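Local coordinates for ERPP protein (Borrelia burgdorferi, PDB 4BOB) that is an outer surface lipoprotein of the Lyme disease spirochaete that probably acquires the host complement regulator factor H at the cell surface, at residues V55-K58 and I63-G66; K40-D43 and N47-D50; T122-E125 and A130-I133. All coordinates share one frame; numbering follows the deposited sequence.

Interaction 1. Residues V55-K58 and I63-G66; sequences VVRK and IDTG
Arg57 N donates to Asp64 O over 2.7 Å. Asp64 N returns a bond to Arg57 O at 2.8 Å. The two residues thus form an antiparallel hydrogen-bonded pair. Their side chains leave the sheet on the same face. Asp64 CG stands anti to the backbone N (chi1 -174°), as does Arg57 CG. The Arg57 chain bends at chi2 and chi3, which brings its guanidinium beside Asp64; the guanidinium and carboxylate planes lie 28° apart. Asp64 OD2 lies 3.5 Å from Arg57 NH2, over a face of the guanidinium. No N-H points at this oxygen, so the salt bridge rests on charge alone. Asp64 OD1 also shares a weak hydrogen bond with Thr75 OG1 on strand 72-79.

The segments belong to the beta hairpin of strands 48-58 and 63-69, part of the large antiparallel sheet of this OspE-family protein. A second hydrogen-bonded pair, Val55 with Gly66, continues it. Val55 N reaches Gly66 O at 3.0 Å. Gly66 N returns a bond to Val55 O.

The other face carries Val56, Lys58, Ile63 and Thr65. Val56 CG1 meets two methyls there: Ile63 CG2 at 3.4 Å and Thr65 CG2 at 3.5 Å. The Val56 and Thr65 side chains run side by side in the same direction. Thr65 OG1 turns instead to Phe77 O. Lys58 contributes its aliphatic chain near Ile63, while its amine forms a salt bridge with Glu81.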
# COMPACT_ATOMS: atom_id res chain seq x y z
N VAL A 55 -5.47 -6.06 -3.48
CA VAL A 55 -6.65 -5.91 -4.32
C VAL A 55 -7.16 -4.47 -4.26
O VAL A 55 -7.87 -4.07 -3.31
CB VAL A 55 -7.78 -6.88 -3.88
CG1 VAL A 55 -9.08 -6.58 -4.62
CG2 VAL A 55 -7.36 -8.32 -4.12
N VAL A 56 -6.80 -3.68 -5.27
CA VAL A 56 -7.14 -2.27 -5.26
C VAL A 56 -8.48 -2.10 -5.98
O VAL A 56 -8.67 -2.56 -7.12
CB VAL A 56 -6.02 -1.38 -5.87
CG1 VAL A 56 -6.20 0.06 -5.40
CG2 VAL A 56 -4.65 -1.87 -5.45
N ARG A 57 -9.42 -1.46 -5.27
CA ARG A 57 -10.80 -1.34 -5.71
C ARG A 57 -11.21 0.13 -5.66
O ARG A 57 -10.87 0.86 -4.72
CB ARG A 57 -11.71 -2.20 -4.80
CG ARG A 57 -13.14 -2.42 -5.31
CD ARG A 57 -14.14 -2.52 -4.17
NE ARG A 57 -13.73 -3.51 -3.16
CZ ARG A 57 -13.93 -3.39 -1.84
NH1 ARG A 57 -14.53 -2.31 -1.33
NH2 ARG A 57 -13.51 -4.36 -1.02
N LYS A 58 -11.97 0.55 -6.67
CA LYS A 58 -12.34 1.94 -6.89
C LYS A 58 -13.81 2.19 -6.52
O LYS A 58 -14.70 1.65 -7.18
CB LYS A 58 -12.08 2.26 -8.36
CG LYS A 58 -12.65 3.58 -8.85
CD LYS A 58 -12.31 4.74 -7.93
CE LYS A 58 -12.93 6.02 -8.44
NZ LYS A 58 -12.90 7.03 -7.36
N ILE A 63 -10.85 4.98 -2.74
CA ILE A 63 -10.27 3.70 -3.12
C ILE A 63 -10.33 2.86 -1.85
O ILE A 63 -10.09 3.38 -0.75
CB ILE A 63 -8.74 3.83 -3.49
CG1 ILE A 63 -8.41 5.05 -4.39
CG2 ILE A 63 -8.21 2.53 -4.10
CD1 ILE A 63 -8.38 4.80 -5.89
N ASP A 64 -10.65 1.57 -1.97
CA ASP A 64 -10.28 0.61 -0.94
C ASP A 64 -9.17 -0.23 -1.51
O ASP A 64 -9.15 -0.51 -2.71
CB ASP A 64 -11.43 -0.34 -0.54
CG ASP A 64 -11.05 -1.25 0.65
OD1 ASP A 64 -10.83 -0.71 1.75
OD2 ASP A 64 -10.95 -2.49 0.51
N THR A 65 -8.25 -0.65 -0.65
CA THR A 65 -7.27 -1.68 -0.98
C THR A 65 -7.22 -2.67 0.18
O THR A 65 -7.27 -2.27 1.36
CB THR A 65 -5.86 -1.10 -1.21
OG1 THR A 65 -5.20 -0.97 0.04
CG2 THR A 65 -5.91 0.27 -1.90
N GLY A 66 -7.12 -3.95 -0.16
CA GLY A 66 -7.15 -5.04 0.82
C GLY A 66 -6.09 -6.11 0.61
O GLY A 66 -5.74 -6.47 -0.52

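Interaction 2. Residues K40-D43 and N47-D50; sequences KNKD and NWTD
Lys42 lays its CG over one face of the Trp48 indole, 3.6 Å from the centroid of the six-membered ring and 7° off its normal. This CH-pi contact is the closely packed part of the interface. The Lys42 chain continues across the ring, with CE near NE1, and Lys40 O meets the ring at its edge. Between Lys40 and Lys42, Asn41 joins Thr49 in a hydrogen-bonded pair. Thr49 N donates to Asn41 O at 2.7 Å, and Asn41 N to Thr49 O at 2.9 Å.

The two ends are polar, and Asn47 and Asp50 face solvent. Toward the turn, Asp43 N bonds to Asn47 O at 2.8 Å. Asp43 CG sits between the backbone N and carbonyl carbon (chi1 69°), which directs OD1 across to Asn47 N. OD1 also accepts from Asn45 N, an Asx turn, so two backbone N-H groups hold one carboxylate oxygen. At the far end, Asp50 takes Lys40 NZ on OD1 in a salt bridge.

The segments close the hairpin of strands 34-42 and 48-58. Strand 149-155 flanks it beyond 34-42: Lys40 bonds to Ala153 through the backbone, and Trp48 packs on Glu151 and Ala153.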
# COMPACT_ATOMS: atom_id res chain seq x y z
N LYS A 40 5.25 -6.87 -1.47
CA LYS A 40 6.31 -7.39 -0.61
C LYS A 40 6.46 -6.65 0.72
O LYS A 40 6.11 -5.47 0.84
CB LYS A 40 7.64 -7.20 -1.33
CG LYS A 40 7.78 -7.92 -2.65
CD LYS A 40 9.06 -7.46 -3.31
CE LYS A 40 9.37 -8.29 -4.54
NZ LYS A 40 10.13 -9.52 -4.17
N ASN A 41 7.03 -7.32 1.72
CA ASN A 41 7.57 -6.61 2.88
C ASN A 41 9.00 -7.01 3.27
O ASN A 41 9.53 -8.06 2.87
CB ASN A 41 6.67 -6.75 4.11
CG ASN A 41 6.51 -8.19 4.58
OD1 ASN A 41 7.15 -9.13 4.09
ND2 ASN A 41 5.62 -8.37 5.54
N LYS A 42 9.60 -6.15 4.08
CA LYS A 42 10.87 -6.45 4.68
C LYS A 42 10.68 -7.39 5.86
O LYS A 42 9.88 -7.14 6.75
CB LYS A 42 11.57 -5.16 5.08
CG LYS A 42 12.20 -4.48 3.88
CD LYS A 42 13.40 -3.66 4.28
CE LYS A 42 14.47 -3.62 3.20
NZ LYS A 42 14.99 -2.23 3.06
N ASP A 43 11.41 -8.49 5.83
CA ASP A 43 11.26 -9.49 6.85
C ASP A 43 12.08 -9.12 8.08
O ASP A 43 12.66 -8.02 8.15
CB ASP A 43 11.58 -10.90 6.30
CG ASP A 43 13.07 -11.11 5.96
OD1 ASP A 43 13.92 -10.22 6.13
OD2 ASP A 43 13.37 -12.22 5.49
N ASN A 47 15.02 -7.99 4.86
CA ASN A 47 15.05 -8.46 3.49
C ASN A 47 13.67 -8.40 2.85
O ASN A 47 12.70 -8.90 3.40
CB ASN A 47 15.59 -9.89 3.41
CG ASN A 47 17.08 -10.00 3.73
OD1 ASN A 47 17.62 -11.11 3.75
ND2 ASN A 47 17.75 -8.87 3.98
N TRP A 48 13.58 -7.79 1.68
CA TRP A 48 12.37 -7.84 0.87
C TRP A 48 11.97 -9.26 0.57
O TRP A 48 12.71 -9.99 -0.10
CB TRP A 48 12.58 -7.13 -0.47
CG TRP A 48 12.73 -5.67 -0.35
CD1 TRP A 48 13.82 -4.92 -0.67
CD2 TRP A 48 11.76 -4.77 0.17
NE1 TRP A 48 13.58 -3.60 -0.41
CE2 TRP A 48 12.31 -3.48 0.11
CE3 TRP A 48 10.46 -4.93 0.66
CZ2 TRP A 48 11.62 -2.36 0.53
CZ3 TRP A 48 9.78 -3.84 1.07
CH2 TRP A 48 10.35 -2.55 1.01
N THR A 49 10.79 -9.64 1.04
CA THR A 49 10.21 -10.96 0.79
C THR A 49 8.82 -10.72 0.22
O THR A 49 8.17 -9.72 0.56
CB THR A 49 10.17 -11.83 2.09
OG1 THR A 49 9.57 -13.11 1.83
CG2 THR A 49 9.41 -11.13 3.20
N ASP A 50 8.35 -11.62 -0.65
CA ASP A 50 6.97 -11.53 -1.12
C ASP A 50 5.99 -11.86 0.01
O ASP A 50 6.12 -12.91 0.65
CB ASP A 50 6.73 -12.48 -2.29
CG ASP A 50 7.44 -12.06 -3.54
OD1 ASP A 50 8.08 -11.00 -3.50
OD2 ASP A 50 7.34 -12.79 -4.55

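Interaction 3. Residues T122-E125 and A130-I133; sequences TKIE and AEHI
Ile124 and Ile133 cross obliquely on one face of the sheet, their CD1 methyls meeting at 3.5 Å. Each holds CG1 anti to its carbonyl carbon, and their CD1 ends meet over that face. Ile133 uses its other branch as well: CG2 touches Thr122 CG2 at 3.4 Å, the two side chains again crossing at a slant. On the Thr122 side, OG1 is engaged elsewhere, by Gly95 N and Ala90 O. Ile124 CG2 lies against the carboxylate end of Glu131.

Glu125 and His132 occupy the opposite face and form a hydrogen-bonded pair through the backbone. Glu125 N donates to His132 O at 2.7 Å. The return bond, His132 N to Glu125 O, is modelled so short that its length is doubtful. The His132 ring is turned back toward the loop just before its strand, where ND1 bonds to Ala130 O at 2.7 Å, from above the carbonyl plane. This bond should limit the rotation of the ring.

The pairing joins strands 119-126 and 131-139 as a hairpin. Leu156 of helix 156-162 covers Ile124 and Ile133, and Met91 of helix 84-93 packs on Thr122 and Ile133. On the other face, His132 rests on Ala153 and Pro155.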
# COMPACT_ATOMS: atom_id res chain seq x y z
N THR A 122 5.79 7.61 -0.27
CA THR A 122 6.30 6.59 -1.19
C THR A 122 7.63 6.98 -1.84
O THR A 122 7.87 8.16 -2.12
CB THR A 122 5.27 6.29 -2.30
OG1 THR A 122 4.66 7.51 -2.73
CG2 THR A 122 4.22 5.31 -1.82
N LYS A 123 8.49 5.99 -2.08
CA LYS A 123 9.69 6.17 -2.92
C LYS A 123 9.72 5.14 -4.07
O LYS A 123 9.03 4.10 -4.01
CB LYS A 123 10.98 6.10 -2.07
CG LYS A 123 11.19 4.82 -1.27
CD LYS A 123 12.48 4.89 -0.44
CE LYS A 123 12.34 4.36 0.99
NZ LYS A 123 13.34 4.99 1.92
N ILE A 124 10.50 5.47 -5.12
CA ILE A 124 10.84 4.50 -6.18
C ILE A 124 12.01 3.71 -5.63
O ILE A 124 12.89 4.25 -4.96
CB ILE A 124 11.25 5.14 -7.55
CG1 ILE A 124 10.28 6.23 -8.00
CG2 ILE A 124 11.29 4.09 -8.66
CD1 ILE A 124 8.86 5.74 -8.20
N GLU A 125 12.02 2.42 -5.89
CA GLU A 125 13.12 1.57 -5.45
C GLU A 125 13.27 0.38 -6.37
O GLU A 125 12.33 -0.41 -6.52
CB GLU A 125 12.89 1.07 -4.02
CG GLU A 125 13.79 1.73 -3.00
CD GLU A 125 13.64 1.12 -1.62
OE1 GLU A 125 13.48 -0.13 -1.52
OE2 GLU A 125 13.69 1.89 -0.63
N ALA A 130 13.88 -4.45 -10.83
CA ALA A 130 12.49 -3.99 -11.01
C ALA A 130 12.14 -2.87 -10.04
O ALA A 130 12.11 -3.10 -8.82
CB ALA A 130 11.52 -5.15 -10.82
N GLU A 131 11.88 -1.67 -10.58
CA GLU A 131 11.54 -0.52 -9.74
C GLU A 131 10.24 -0.85 -9.04
O GLU A 131 9.33 -1.40 -9.67
CB GLU A 131 11.38 0.78 -10.54
CG GLU A 131 12.65 1.36 -11.13
CD GLU A 131 12.45 2.79 -11.63
OE1 GLU A 131 11.59 3.02 -12.51
OE2 GLU A 131 13.17 3.70 -11.12
N HIS A 132 10.17 -0.54 -7.74
CA HIS A 132 8.94 -0.68 -6.94
C HIS A 132 8.60 0.61 -6.27
O HIS A 132 9.46 1.44 -6.04
CB HIS A 132 9.12 -1.66 -5.80
CG HIS A 132 9.24 -3.09 -6.22
ND1 HIS A 132 10.32 -3.56 -6.92
CD2 HIS A 132 8.45 -4.16 -5.96
CE1 HIS A 132 10.17 -4.86 -7.12
NE2 HIS A 132 9.05 -5.25 -6.53
N ILE A 133 7.33 0.75 -5.91
CA ILE A 133 6.87 1.81 -5.03
C ILE A 133 7.04 1.28 -3.60
O ILE A 133 6.46 0.25 -3.22
CB ILE A 133 5.39 2.16 -5.33
CG1 ILE A 133 5.25 2.94 -6.65
CG2 ILE A 133 4.75 2.95 -4.19
CD1 ILE A 133 6.01 4.26 -6.71

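All three interactions are antiparallel hairpin pairings within one sheet. Interactions 1 and 2 share strand 48-58 but lie on opposite sides of the chain's centre, about 21 Å apart between centres. Interaction 1 is partly buried and puts the Arg57-Asp64 ion pair on one face and the Val56-Ile63 methyl contact on the other. Interaction 2 is a surface contact, rich in charged and amide groups. Interaction 3 is also partly buried, with its isoleucines packed against helices. Interactions 2 and 3 touch although they lie on different hairpins: Trp48 CZ2 packs 3.6 Å from Glu125 OE1, and Lys40 CE 3.7 Å from His132 NE2. Interaction 1 touches neither of the others.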